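PDB 3NRN: amine oxidase domain-containing protein, which binds AMP and probably acts as an oxidoreductase of the flavin-containing amine oxidase type, on a substrate not yet identified. Local coordinates for residues V79-K84 and G179-I184; K84-W89 and G283-F288; L145-S150 and F288-M293; L292-F297 and I315-A320. All blocks are in the same frame, centred on the assembly; numbering follows the deposited sequence.

Interaction 1 (V79-K84 and G179-I184)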
loop_
_atom_site.group_PDB
_atom_site.type_symbol
_atom_site.label_atom_id
_atom_site.label_comp_id
_atom_site.label_asym_id
_atom_site.label_seq_id
_atom_site.Cartn_x
_atom_site.Cartn_y
_atom_site.Cartn_z
ATOM N N VAL A 79 15.979 -0.771 -2.782
ATOM C CA VAL A 79 16.664 -0.400 -4.017
ATOM C C VAL A 79 15.681 -0.086 -5.142
ATOM O O VAL A 79 14.893 -0.947 -5.543
ATOM C CB VAL A 79 17.612 -1.530 -4.496
ATOM C CG1 VAL A 79 18.287 -1.124 -5.804
ATOM C CG2 VAL A 79 18.649 -1.835 -3.417
ATOM N N ASN A 80 15.732 1.144 -5.650
ATOM C CA ASN A 80 14.852 1.553 -6.737
ATOM C C ASN A 80 15.005 0.659 -7.959
ATOM O O ASN A 80 16.102 0.199 -8.270
ATOM C CB ASN A 80 15.130 3.001 -7.156
ATOM C CG ASN A 80 14.603 4.012 -6.157
ATOM O OD1 ASN A 80 13.682 3.722 -5.386
ATOM N ND2 ASN A 80 15.172 5.216 -6.179
ATOM N N SER A 81 13.890 0.429 -8.647
ATOM C CA SER A 81 13.853 -0.393 -9.853
ATOM C C SER A 81 14.709 0.221 -10.966
ATOM O O SER A 81 14.572 1.414 -11.241
ATOM C CB SER A 81 12.408 -0.508 -10.347
ATOM O OG SER A 81 11.574 -1.108 -9.375
ATOM N N ASN A 82 15.567 -0.594 -11.595
ATOM C CA ASN A 82 16.440 -0.150 -12.695
ATOM C C ASN A 82 15.609 0.824 -13.521
ATOM O O ASN A 82 15.599 2.020 -13.226
ATOM C CB ASN A 82 16.889 -1.342 -13.558
ATOM C CG ASN A 82 17.708 -2.361 -12.787
ATOM O OD1 ASN A 82 17.221 -2.987 -11.849
ATOM N ND2 ASN A 82 18.964 -2.537 -13.191
ATOM N N PRO A 83 14.947 0.361 -14.603
ATOM C CA PRO A 83 14.185 1.437 -15.234
ATOM C C PRO A 83 12.982 1.535 -14.294
ATOM O O PRO A 83 12.549 0.517 -13.745
ATOM C CB PRO A 83 13.825 0.854 -16.597
ATOM C CG PRO A 83 13.656 -0.564 -16.308
ATOM C CD PRO A 83 14.817 -0.884 -15.378
ATOM N N LYS A 84 12.472 2.741 -14.072
ATOM C CA LYS A 84 11.335 2.924 -13.178
ATOM C C LYS A 84 10.233 1.921 -13.485
ATOM O O LYS A 84 9.567 1.418 -12.578
ATOM C CB LYS A 84 10.800 4.356 -13.288
ATOM C CG LYS A 84 11.607 5.374 -12.484
ATOM C CD LYS A 84 11.311 6.799 -12.934
ATOM C CE LYS A 84 11.630 7.793 -11.838
ATOM N NZ LYS A 84 12.941 7.514 -11.190
ATOM N N GLY A 179 9.589 9.494 -8.012
ATOM C CA GLY A 179 10.018 8.468 -8.942
ATOM C C GLY A 179 9.298 7.136 -8.908
ATOM O O GLY A 179 8.139 7.055 -8.499
ATOM N N GLY A 180 10.004 6.095 -9.352
ATOM C CA GLY A 180 9.456 4.753 -9.408
ATOM C C GLY A 180 9.609 3.948 -8.134
ATOM O O GLY A 180 10.124 4.455 -7.139
ATOM N N PRO A 181 9.198 2.668 -8.151
ATOM C CA PRO A 181 9.254 1.742 -7.020
ATOM C C PRO A 181 10.629 1.200 -6.677
ATOM O O PRO A 181 11.612 1.446 -7.373
ATOM C CB PRO A 181 8.312 0.630 -7.455
ATOM C CG PRO A 181 8.658 0.510 -8.904
ATOM C CD PRO A 181 8.723 1.970 -9.360
ATOM N N GLY A 182 10.670 0.437 -5.590
ATOM C CA GLY A 182 11.904 -0.167 -5.135
ATOM C C GLY A 182 11.592 -1.432 -4.367
ATOM O O GLY A 182 10.554 -1.522 -3.707
ATOM N N LEU A 183 12.487 -2.410 -4.470
ATOM C CA LEU A 183 12.340 -3.688 -3.786
ATOM C C LEU A 183 12.987 -3.621 -2.406
ATOM O O LEU A 183 13.895 -2.823 -2.173
ATOM C CB LEU A 183 12.995 -4.801 -4.607
ATOM C CG LEU A 183 12.396 -5.120 -5.980
ATOM C CD1 LEU A 183 13.182 -6.261 -6.626
ATOM C CD2 LEU A 183 10.939 -5.515 -5.827
ATOM N N ILE A 184 12.518 -4.476 -1.503
ATOM C CA ILE A 184 13.012 -4.519 -0.136
ATOM C C ILE A 184 13.785 -5.805 0.158
ATOM O O ILE A 184 13.228 -6.898 0.083
ATOM C CB ILE A 184 11.845 -4.460 0.868
ATOM C CG1 ILE A 184 10.843 -3.378 0.454
ATOM C CG2 ILE A 184 12.383 -4.194 2.260
ATOM C CD1 ILE A 184 9.577 -3.406 1.257
#

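Interaction 2 (K84-W89 and G283-F288)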
loop_
_atom_site.group_PDB
_atom_site.type_symbol
_atom_site.label_atom_id
_atom_site.label_comp_id
_atom_site.label_asym_id
_atom_site.label_seq_id
_atom_site.Cartn_x
_atom_site.Cartn_y
_atom_site.Cartn_z
ATOM N N LYS A 84 12.472 2.741 -14.072
ATOM C CA LYS A 84 11.335 2.924 -13.178
ATOM C C LYS A 84 10.233 1.921 -13.485
ATOM O O LYS A 84 9.567 1.418 -12.578
ATOM C CB LYS A 84 10.800 4.356 -13.288
ATOM C CG LYS A 84 11.607 5.374 -12.484
ATOM C CD LYS A 84 11.311 6.799 -12.934
ATOM C CE LYS A 84 11.630 7.793 -11.838
ATOM N NZ LYS A 84 12.941 7.514 -11.190
ATOM N N GLY A 85 10.057 1.620 -14.767
ATOM C CA GLY A 85 9.039 0.667 -15.162
ATOM C C GLY A 85 9.113 0.288 -16.627
ATOM O O GLY A 85 9.784 0.953 -17.415
ATOM N N LYS A 86 8.413 -0.784 -16.986
ATOM C CA LYS A 86 8.378 -1.270 -18.360
ATOM C C LYS A 86 6.949 -1.628 -18.770
ATOM O O LYS A 86 6.040 -1.673 -17.932
ATOM C CB LYS A 86 9.285 -2.493 -18.504
ATOM C CG LYS A 86 10.747 -2.190 -18.244
ATOM C CD LYS A 86 11.617 -3.400 -18.510
ATOM C CE LYS A 86 13.088 -3.021 -18.457
ATOM N NZ LYS A 86 13.973 -4.165 -18.799
ATOM N N ILE A 87 6.758 -1.899 -20.058
ATOM C CA ILE A 87 5.435 -2.221 -20.583
ATOM C C ILE A 87 5.408 -3.436 -21.518
ATOM O O ILE A 87 6.317 -3.633 -22.320
ATOM C CB ILE A 87 4.859 -0.999 -21.333
ATOM C CG1 ILE A 87 4.829 0.208 -20.389
ATOM C CG2 ILE A 87 3.458 -1.309 -21.855
ATOM C CD1 ILE A 87 4.275 1.474 -21.006
ATOM N N LEU A 88 4.357 -4.245 -21.397
ATOM C CA LEU A 88 4.170 -5.430 -22.235
ATOM C C LEU A 88 3.059 -5.109 -23.219
ATOM O O LEU A 88 1.899 -4.999 -22.832
ATOM C CB LEU A 88 3.756 -6.642 -21.392
ATOM C CG LEU A 88 3.284 -7.879 -22.177
ATOM C CD1 LEU A 88 4.381 -8.337 -23.127
ATOM C CD2 LEU A 88 2.912 -9.007 -21.216
ATOM N N TRP A 89 3.412 -4.965 -24.490
ATOM C CA TRP A 89 2.432 -4.634 -25.515
ATOM C C TRP A 89 2.776 -5.304 -26.837
ATOM O O TRP A 89 3.928 -5.296 -27.267
ATOM C CB TRP A 89 2.378 -3.114 -25.686
ATOM C CG TRP A 89 1.401 -2.622 -26.706
ATOM C CD1 TRP A 89 1.690 -2.139 -27.949
ATOM C CD2 TRP A 89 -0.021 -2.518 -26.555
ATOM N NE1 TRP A 89 0.539 -1.735 -28.580
ATOM C CE2 TRP A 89 -0.527 -1.956 -27.749
ATOM C CE3 TRP A 89 -0.916 -2.844 -25.527
ATOM C CZ2 TRP A 89 -1.891 -1.708 -27.944
ATOM C CZ3 TRP A 89 -2.278 -2.600 -25.720
ATOM C CH2 TRP A 89 -2.749 -2.037 -26.922
ATOM N N GLY A 283 14.298 -8.715 -13.717
ATOM C CA GLY A 283 15.162 -7.927 -12.854
ATOM C C GLY A 283 14.385 -6.980 -11.955
ATOM O O GLY A 283 13.163 -7.085 -11.844
ATOM N N ASN A 284 15.094 -6.050 -11.317
ATOM C CA ASN A 284 14.466 -5.083 -10.419
ATOM C C ASN A 284 13.693 -4.015 -11.183
ATOM O O ASN A 284 14.223 -2.941 -11.479
ATOM C CB ASN A 284 15.522 -4.407 -9.538
ATOM C CG ASN A 284 14.911 -3.467 -8.514
ATOM O OD1 ASN A 284 13.690 -3.335 -8.426
ATOM N ND2 ASN A 284 15.761 -2.810 -7.730
ATOM N N THR A 285 12.436 -4.316 -11.493
ATOM C CA THR A 285 11.564 -3.392 -12.213
ATOM C C THR A 285 10.141 -3.940 -12.131
ATOM O O THR A 285 9.920 -5.029 -11.599
ATOM C CB THR A 285 11.963 -3.293 -13.711
ATOM O OG1 THR A 285 13.378 -3.124 -13.822
ATOM C CG2 THR A 285 11.293 -2.098 -14.372
ATOM N N ILE A 286 9.178 -3.181 -12.636
ATOM C CA ILE A 286 7.797 -3.641 -12.659
ATOM C C ILE A 286 7.368 -3.619 -14.118
ATOM O O ILE A 286 7.853 -2.801 -14.898
ATOM C CB ILE A 286 6.856 -2.724 -11.856
ATOM C CG1 ILE A 286 7.002 -1.279 -12.331
ATOM C CG2 ILE A 286 7.146 -2.853 -10.376
ATOM C CD1 ILE A 286 6.083 -0.309 -11.620
ATOM N N VAL A 287 6.469 -4.520 -14.489
ATOM C CA VAL A 287 5.995 -4.569 -15.864
ATOM C C VAL A 287 4.487 -4.386 -15.933
ATOM O O VAL A 287 3.734 -5.199 -15.403
ATOM C CB VAL A 287 6.348 -5.916 -16.540
ATOM C CG1 VAL A 287 5.838 -5.922 -17.983
ATOM C CG2 VAL A 287 7.851 -6.140 -16.501
ATOM N N PHE A 288 4.056 -3.310 -16.579
ATOM C CA PHE A 288 2.635 -3.047 -16.742
ATOM C C PHE A 288 2.133 -3.946 -17.866
ATOM O O PHE A 288 2.847 -4.181 -18.838
ATOM C CB PHE A 288 2.411 -1.575 -17.079
ATOM C CG PHE A 288 2.622 -0.661 -15.915
ATOM C CD1 PHE A 288 1.651 -0.544 -14.927
ATOM C CD2 PHE A 288 3.814 0.050 -15.774
ATOM C CE1 PHE A 288 1.862 0.266 -13.809
ATOM C CE2 PHE A 288 4.035 0.862 -14.660
ATOM C CZ PHE A 288 3.056 0.968 -13.676
#

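Interaction 3 (L145-S150 and F288-M293)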
loop_
_atom_site.group_PDB
_atom_site.type_symbol
_atom_site.label_atom_id
_atom_site.label_comp_id
_atom_site.label_asym_id
_atom_site.label_seq_id
_atom_site.Cartn_x
_atom_site.Cartn_y
_atom_site.Cartn_z
ATOM N N LEU A 145 -4.476 4.900 -23.039
ATOM C CA LEU A 145 -5.612 4.624 -22.168
ATOM C C LEU A 145 -5.534 3.214 -21.593
ATOM O O LEU A 145 -6.000 2.956 -20.480
ATOM C CB LEU A 145 -6.914 4.811 -22.945
ATOM C CG LEU A 145 -7.165 6.269 -23.334
ATOM C CD1 LEU A 145 -8.256 6.359 -24.392
ATOM C CD2 LEU A 145 -7.540 7.054 -22.082
ATOM N N SER A 146 -4.929 2.314 -22.358
ATOM C CA SER A 146 -4.774 0.929 -21.947
ATOM C C SER A 146 -3.709 0.823 -20.854
ATOM O O SER A 146 -3.896 0.123 -19.862
ATOM C CB SER A 146 -4.385 0.073 -23.155
ATOM O OG SER A 146 -4.444 -1.306 -22.843
ATOM N N VAL A 147 -2.590 1.514 -21.043
ATOM C CA VAL A 147 -1.521 1.496 -20.051
ATOM C C VAL A 147 -1.973 2.173 -18.753
ATOM O O VAL A 147 -1.679 1.685 -17.667
ATOM C CB VAL A 147 -0.252 2.212 -20.574
ATOM C CG1 VAL A 147 0.746 2.440 -19.426
ATOM C CG2 VAL A 147 0.395 1.375 -21.663
ATOM N N LEU A 148 -2.689 3.291 -18.869
ATOM C CA LEU A 148 -3.167 4.007 -17.693
ATOM C C LEU A 148 -4.209 3.195 -16.944
ATOM O O LEU A 148 -4.399 3.385 -15.745
ATOM C CB LEU A 148 -3.743 5.373 -18.075
ATOM C CG LEU A 148 -2.721 6.444 -18.479
ATOM C CD1 LEU A 148 -3.435 7.740 -18.817
ATOM C CD2 LEU A 148 -1.741 6.670 -17.345
ATOM N N GLU A 149 -4.881 2.293 -17.659
ATOM C CA GLU A 149 -5.890 1.427 -17.056
ATOM C C GLU A 149 -5.153 0.392 -16.207
ATOM O O GLU A 149 -5.625 0.000 -15.141
ATOM C CB GLU A 149 -6.715 0.724 -18.138
ATOM C CG GLU A 149 -7.867 -0.131 -17.612
ATOM C CD GLU A 149 -9.102 0.677 -17.233
ATOM O OE1 GLU A 149 -10.112 0.061 -16.822
ATOM O OE2 GLU A 149 -9.070 1.920 -17.347
ATOM N N SER A 150 -3.995 -0.053 -16.687
ATOM C CA SER A 150 -3.197 -1.014 -15.938
ATOM C C SER A 150 -2.640 -0.317 -14.697
ATOM O O SER A 150 -2.642 -0.876 -13.601
ATOM C CB SER A 150 -2.052 -1.551 -16.795
ATOM O OG SER A 150 -2.557 -2.368 -17.831
ATOM N N PHE A 288 4.056 -3.310 -16.579
ATOM C CA PHE A 288 2.635 -3.047 -16.742
ATOM C C PHE A 288 2.133 -3.946 -17.866
ATOM O O PHE A 288 2.847 -4.181 -18.838
ATOM C CB PHE A 288 2.411 -1.575 -17.079
ATOM C CG PHE A 288 2.622 -0.661 -15.915
ATOM C CD1 PHE A 288 1.651 -0.544 -14.927
ATOM C CD2 PHE A 288 3.814 0.050 -15.774
ATOM C CE1 PHE A 288 1.862 0.266 -13.809
ATOM C CE2 PHE A 288 4.035 0.862 -14.660
ATOM C CZ PHE A 288 3.056 0.968 -13.676
ATOM N N THR A 289 0.910 -4.447 -17.735
ATOM C CA THR A 289 0.356 -5.346 -18.740
ATOM C C THR A 289 -0.952 -4.844 -19.346
ATOM O O THR A 289 -2.005 -5.456 -19.177
ATOM C CB THR A 289 0.125 -6.744 -18.135
ATOM O OG1 THR A 289 -0.766 -6.635 -17.018
ATOM C CG2 THR A 289 1.450 -7.343 -17.651
ATOM N N PRO A 290 -0.897 -3.719 -20.066
ATOM C CA PRO A 290 -2.114 -3.182 -20.680
ATOM C C PRO A 290 -2.779 -4.228 -21.578
ATOM O O PRO A 290 -2.103 -4.933 -22.328
ATOM C CB PRO A 290 -1.599 -1.977 -21.467
ATOM C CG PRO A 290 -0.199 -2.401 -21.849
ATOM C CD PRO A 290 0.303 -3.018 -20.563
ATOM N N GLY A 291 -4.100 -4.335 -21.481
ATOM C CA GLY A 291 -4.818 -5.293 -22.300
ATOM C C GLY A 291 -5.187 -6.584 -21.597
ATOM O O GLY A 291 -6.108 -7.264 -22.029
ATOM N N LEU A 292 -4.483 -6.930 -20.522
ATOM C CA LEU A 292 -4.777 -8.166 -19.789
ATOM C C LEU A 292 -5.609 -7.872 -18.537
ATOM O O LEU A 292 -5.732 -6.712 -18.133
ATOM C CB LEU A 292 -3.473 -8.865 -19.379
ATOM C CG LEU A 292 -2.374 -9.083 -20.432
ATOM C CD1 LEU A 292 -1.274 -9.940 -19.814
ATOM C CD2 LEU A 292 -2.934 -9.762 -21.684
HETATM N N MSE A 293 -6.193 -8.908 -17.933
HETATM C CA MSE A 293 -6.968 -8.703 -16.711
HETATM C C MSE A 293 -5.911 -8.369 -15.649
HETATM O O MSE A 293 -6.113 -7.484 -14.822
HETATM C CB MSE A 293 -7.777 -9.960 -16.329
HETATM C CG MSE A 293 -8.926 -9.683 -15.322
HETATM SE SE MSE A 293 -10.127 -11.046 -15.049
HETATM C CE MSE A 293 -11.204 -10.823 -16.458
HETATM O O HOH W 1 -5.274 -2.124 -19.959
HETATM O O HOH W 2 -4.281 -4.312 -17.151
#

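Interaction 4 (L292-F297 and I315-A320)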
loop_
_atom_site.group_PDB
_atom_site.type_symbol
_atom_site.label_atom_id
_atom_site.label_comp_id
_atom_site.label_asym_id
_atom_site.label_seq_id
_atom_site.Cartn_x
_atom_site.Cartn_y
_atom_site.Cartn_z
ATOM N N LEU A 292 -4.483 -6.930 -20.522
ATOM C CA LEU A 292 -4.777 -8.166 -19.789
ATOM C C LEU A 292 -5.609 -7.872 -18.537
ATOM O O LEU A 292 -5.732 -6.712 -18.133
ATOM C CB LEU A 292 -3.473 -8.865 -19.379
ATOM C CG LEU A 292 -2.374 -9.083 -20.432
ATOM C CD1 LEU A 292 -1.274 -9.940 -19.814
ATOM C CD2 LEU A 292 -2.934 -9.762 -21.684
HETATM N N MSE A 293 -6.193 -8.908 -17.933
HETATM C CA MSE A 293 -6.968 -8.703 -16.711
HETATM C C MSE A 293 -5.911 -8.369 -15.649
HETATM O O MSE A 293 -6.113 -7.484 -14.822
HETATM C CB MSE A 293 -7.777 -9.960 -16.329
HETATM C CG MSE A 293 -8.926 -9.683 -15.322
HETATM SE SE MSE A 293 -10.127 -11.046 -15.049
HETATM C CE MSE A 293 -11.204 -10.823 -16.458
ATOM N N ILE A 294 -4.779 -9.076 -15.691
ATOM C CA ILE A 294 -3.669 -8.801 -14.779
ATOM C C ILE A 294 -3.294 -7.350 -15.097
ATOM O O ILE A 294 -3.405 -6.921 -16.244
ATOM C CB ILE A 294 -2.422 -9.693 -15.074
ATOM C CG1 ILE A 294 -2.705 -11.161 -14.742
ATOM C CG2 ILE A 294 -1.215 -9.186 -14.286
ATOM C CD1 ILE A 294 -3.124 -11.411 -13.333
ATOM N N ASN A 295 -2.853 -6.599 -14.094
ATOM C CA ASN A 295 -2.497 -5.195 -14.296
ATOM C C ASN A 295 -1.002 -4.972 -14.428
ATOM O O ASN A 295 -0.558 -3.989 -15.036
ATOM C CB ASN A 295 -3.035 -4.358 -13.132
ATOM C CG ASN A 295 -4.533 -4.466 -12.992
ATOM O OD1 ASN A 295 -5.050 -4.704 -11.903
ATOM N ND2 ASN A 295 -5.243 -4.292 -14.099
ATOM N N GLY A 296 -0.230 -5.883 -13.845
ATOM C CA GLY A 296 1.214 -5.780 -13.906
ATOM C C GLY A 296 1.861 -6.820 -13.019
ATOM O O GLY A 296 1.176 -7.524 -12.274
ATOM N N PHE A 297 3.181 -6.932 -13.097
ATOM C CA PHE A 297 3.887 -7.895 -12.269
ATOM C C PHE A 297 5.312 -7.446 -11.995
ATOM O O PHE A 297 5.842 -6.580 -12.690
ATOM C CB PHE A 297 3.873 -9.284 -12.929
ATOM C CG PHE A 297 4.572 -9.345 -14.266
ATOM C CD1 PHE A 297 5.956 -9.492 -14.344
ATOM C CD2 PHE A 297 3.840 -9.268 -15.450
ATOM C CE1 PHE A 297 6.601 -9.566 -15.576
ATOM C CE2 PHE A 297 4.475 -9.339 -16.691
ATOM C CZ PHE A 297 5.862 -9.489 -16.753
ATOM N N ILE A 315 7.948 -14.650 -9.197
ATOM C CA ILE A 315 7.201 -13.641 -9.938
ATOM C C ILE A 315 5.887 -13.390 -9.207
ATOM O O ILE A 315 5.205 -14.334 -8.809
ATOM C CB ILE A 315 6.881 -14.116 -11.377
ATOM C CG1 ILE A 315 8.159 -14.144 -12.217
ATOM C CG2 ILE A 315 5.822 -13.200 -12.013
ATOM C CD1 ILE A 315 8.756 -12.780 -12.482
HETATM N N MSE A 316 5.544 -12.120 -9.019
HETATM C CA MSE A 316 4.296 -11.760 -8.350
HETATM C C MSE A 316 3.506 -10.839 -9.264
HETATM O O MSE A 316 4.006 -9.792 -9.678
HETATM C CB MSE A 316 4.561 -11.042 -7.017
HETATM C CG MSE A 316 5.053 -11.931 -5.862
HETATM SE SE MSE A 316 5.179 -10.971 -4.310
HETATM C CE MSE A 316 5.704 -12.208 -3.160
ATOM N N ALA A 317 2.279 -11.237 -9.583
ATOM C CA ALA A 317 1.423 -10.441 -10.450
ATOM C C ALA A 317 0.215 -9.959 -9.668
ATOM O O ALA A 317 -0.309 -10.669 -8.807
ATOM C CB ALA A 317 0.969 -11.264 -11.656
ATOM N N HIS A 318 -0.230 -8.752 -9.990
ATOM C CA HIS A 318 -1.370 -8.133 -9.327
ATOM C C HIS A 318 -2.525 -7.994 -10.303
ATOM O O HIS A 318 -2.328 -7.606 -11.450
ATOM C CB HIS A 318 -0.965 -6.750 -8.801
ATOM C CG HIS A 318 -2.103 -5.945 -8.251
ATOM N ND1 HIS A 318 -3.038 -5.327 -9.053
ATOM C CD2 HIS A 318 -2.447 -5.644 -6.976
ATOM C CE1 HIS A 318 -3.906 -4.678 -8.298
ATOM N NE2 HIS A 318 -3.568 -4.855 -7.033
HETATM N N MSE A 319 -3.727 -8.314 -9.838
HETATM C CA MSE A 319 -4.920 -8.211 -10.666
HETATM C C MSE A 319 -6.017 -7.538 -9.853
HETATM O O MSE A 319 -6.381 -8.020 -8.781
HETATM C CB MSE A 319 -5.409 -9.607 -11.108
HETATM C CG MSE A 319 -6.704 -9.599 -11.959
HETATM SE SE MSE A 319 -7.599 -11.206 -12.131
HETATM C CE MSE A 319 -8.663 -11.111 -10.772
ATOM N N ALA A 320 -6.521 -6.414 -10.348
ATOM C CA ALA A 320 -7.622 -5.732 -9.679
ATOM C C ALA A 320 -8.841 -6.604 -10.009
ATOM O O ALA A 320 -9.128 -6.861 -11.180
ATOM C CB ALA A 320 -7.792 -4.327 -10.250
HETATM O O HOH W 3 -7.848 -6.144 -13.417
#

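Interaction 1 (V79-K84 and G179-I184)
The side chain of K84 lies against the backbone of G179 and G180, while S81 meets the neighbouring ring of P181. K84 CG comes 3.6 Å from G180 N, and farther along the chain CE stands 3.4 Å from G179 CA, closer than carbons usually pack. A bend at chi4 (45°) keeps NZ beside the same two residues. Glycine suits both places, because a CB on either would point into the lysine; G179 also leaves helix 165-178 with a positive phi. The P181 ring is met by two oxygens: K84 O lies 3.4 Å from its CD, and S81 OG, which is hydrogen-bonded to N284, lies 3.4 Å from its CG. Beyond the proline the two segments join as antiparallel strands, 78-80 forming one edge of a small three-stranded sheet whose middle strand is 182-184. V79 and L183 are a hydrogen-bonded pair, with V79 N 3.0 Å from L183 O, and L183 N returns a bond to V79 O. N80 and G182 form the non-hydrogen-bonded pair, their CA atoms just 3.8 Å apart, and a side chain on G182 would press on V79 O and N80 OD1. The amide of N80 binds D62. A nearly straight bond (167°) from S81 N to P181 O, 2.8 Å long, continues the pairing; proline, with no N-H of its own, contributes its carbonyl.

Interaction 2 (K84-W89 and G283-F288)
The carbonyl oxygen of K86 is approached by three groups of the neighbouring strand. F288 N donates an almost straight hydrogen bond to K86 O (2.9 Å, 170°), V287 offers its CA-H to the same atom, and the F288 ring brings an edge to it, CD2 lying 3.5 Å from K86 O. The ring reaches that place because F288 CG is anti to its own carbonyl carbon (chi1 -73°). Toward the same strand K86 also donates, its N lying 3.0 Å from I286 O, so K86 bonds to both neighbours of V287, the signature of a parallel pair. One step on, F288 accepts in turn: L88 N reaches F288 O at 3.0 Å. These bonds join strands 86-89 and 286-288 as the parallel pair of a mixed, otherwise antiparallel sheet, where 92-95 flanks the first and 296-298 the second. Beta-branched residues fit the extended 285-287 run and reach across with single methyl or methylene groups. T285 CG2 touches K86 CG at 3.9 Å, the two side chains crossing at about a right angle, and I286 CG1 lies 3.7 Å from K84 O. V287 CG1, anti to its backbone N, meets L88 CB at 4.1 Å. The face carrying I87 and F288 is covered by helix 142-156, with F143 and V147 against I87 and F151 against F288; on the other face I93 packs on K86.

Interaction 3 (L145-S150 and F288-M293)
F288 opens the contact with its ring, whose CD1 lies 4.3 Å from S150 CB, the serine meeting the ring obliquely. T289 turns its side chain away from the helix, and its OG1 is hydrogen-bonded to I294; its backbone begins a type II turn that ends at L292. P290, second in that turn, presses most deeply on the helix. Its CA faces S150 OG at 3.0 Å, and its CB meets S146 OG at 3.2 Å. Farther round the ring, CG touches V147 CG2 at 3.8 Å, these two side chains lying side by side and pointing the same way. S150 OG is held beside its own backbone N (chi1 -69°), whereas S146 OG stands anti to its N (chi1 -170°), and in this way both hydroxyls reach the proline. G291 takes the third place of the turn with a phi of 100°, where a CB would be jammed against the preceding carbonyl. Its N-H goes to a water 2.9 Å from G291 N, and that water donates to S146 O, 2.6 Å away, and is also bonded to S146 OG. L292 N closes the turn on T289 O, while a second water lies within bonding distance of L292 O and 2.7 Å from S150 OG, though with more acceptors nearby than protons to give. Between helix 142-156 and the turn no direct hydrogen bond is clear. Proline, lacking an N-H, gives the helix a largely apolar surface, and serines small enough to let it approach closely leave the polar linkage to two ordered waters.

Interaction 4 (L292-F297 and I315-A320)
G296 and H318 form a hydrogen-bonded antiparallel pair and F297 and A317 a non-hydrogen-bonded one, the touching parts running 141° apart. H318 N bonds to G296 O at 2.9 Å, but H318 O receives its bond from N295 N, one residue earlier, which is consistent with a classic beta bulge. N295 goes on to take the place of backbone: its side-chain OD1 accepts from A320 N at 2.7 Å, prolonging the pairing beyond the bulge. The same OD1 lies in the plane of the H318 ring, at its edge, 3.5 Å from ND1. A water sits 2.6 Å from M293 O and near A320 O. Apolar groups fill the other side. I294 crosses M319 at about a right angle, CD1 resting 3.7 Å from M319 CB, and the selenomethionine M293 sets its CG 3.8 Å from SE of M319, also a selenomethionine. F297 CG stands between its backbone N and carbonyl carbon (chi1 62°); CB lies 3.7 Å from A317 CB, where alanine suits the close approach, and the ring meets I315 CG2 more loosely through CD1. The H318 ring stands edge-to-face with W154, and its side chain is about 11 Å from that of R38, an AMP-binding residue. Strands 296-298 and 312-320 are thus neighbours in the mixed sheet, consistent with the substrate-binding domain of flavin-containing amine oxidases.

From the N terminus, interaction 1 opens at 79-84 and closes at 179-184, pairing edge strand 78-80 with the middle strand of a small antiparallel sheet. Interaction 2 starts on the shared K84 and closes at 283-288, so it crosses interaction 1; N284 joins the two through bonds to V79 and S81. Interaction 3 leaves helix 142-156, inside both earlier loops, and ends at 288-293, crossing both; P290 there also packs on I87 and W89. Interaction 4 begins where interaction 3 ends and closes a short loop at 315-320, in series with interactions 1 and 2. Interactions 2 and 4 both lie in one mixed sheet, joined through V287 and F297, and interaction 3 fastens the helix to it.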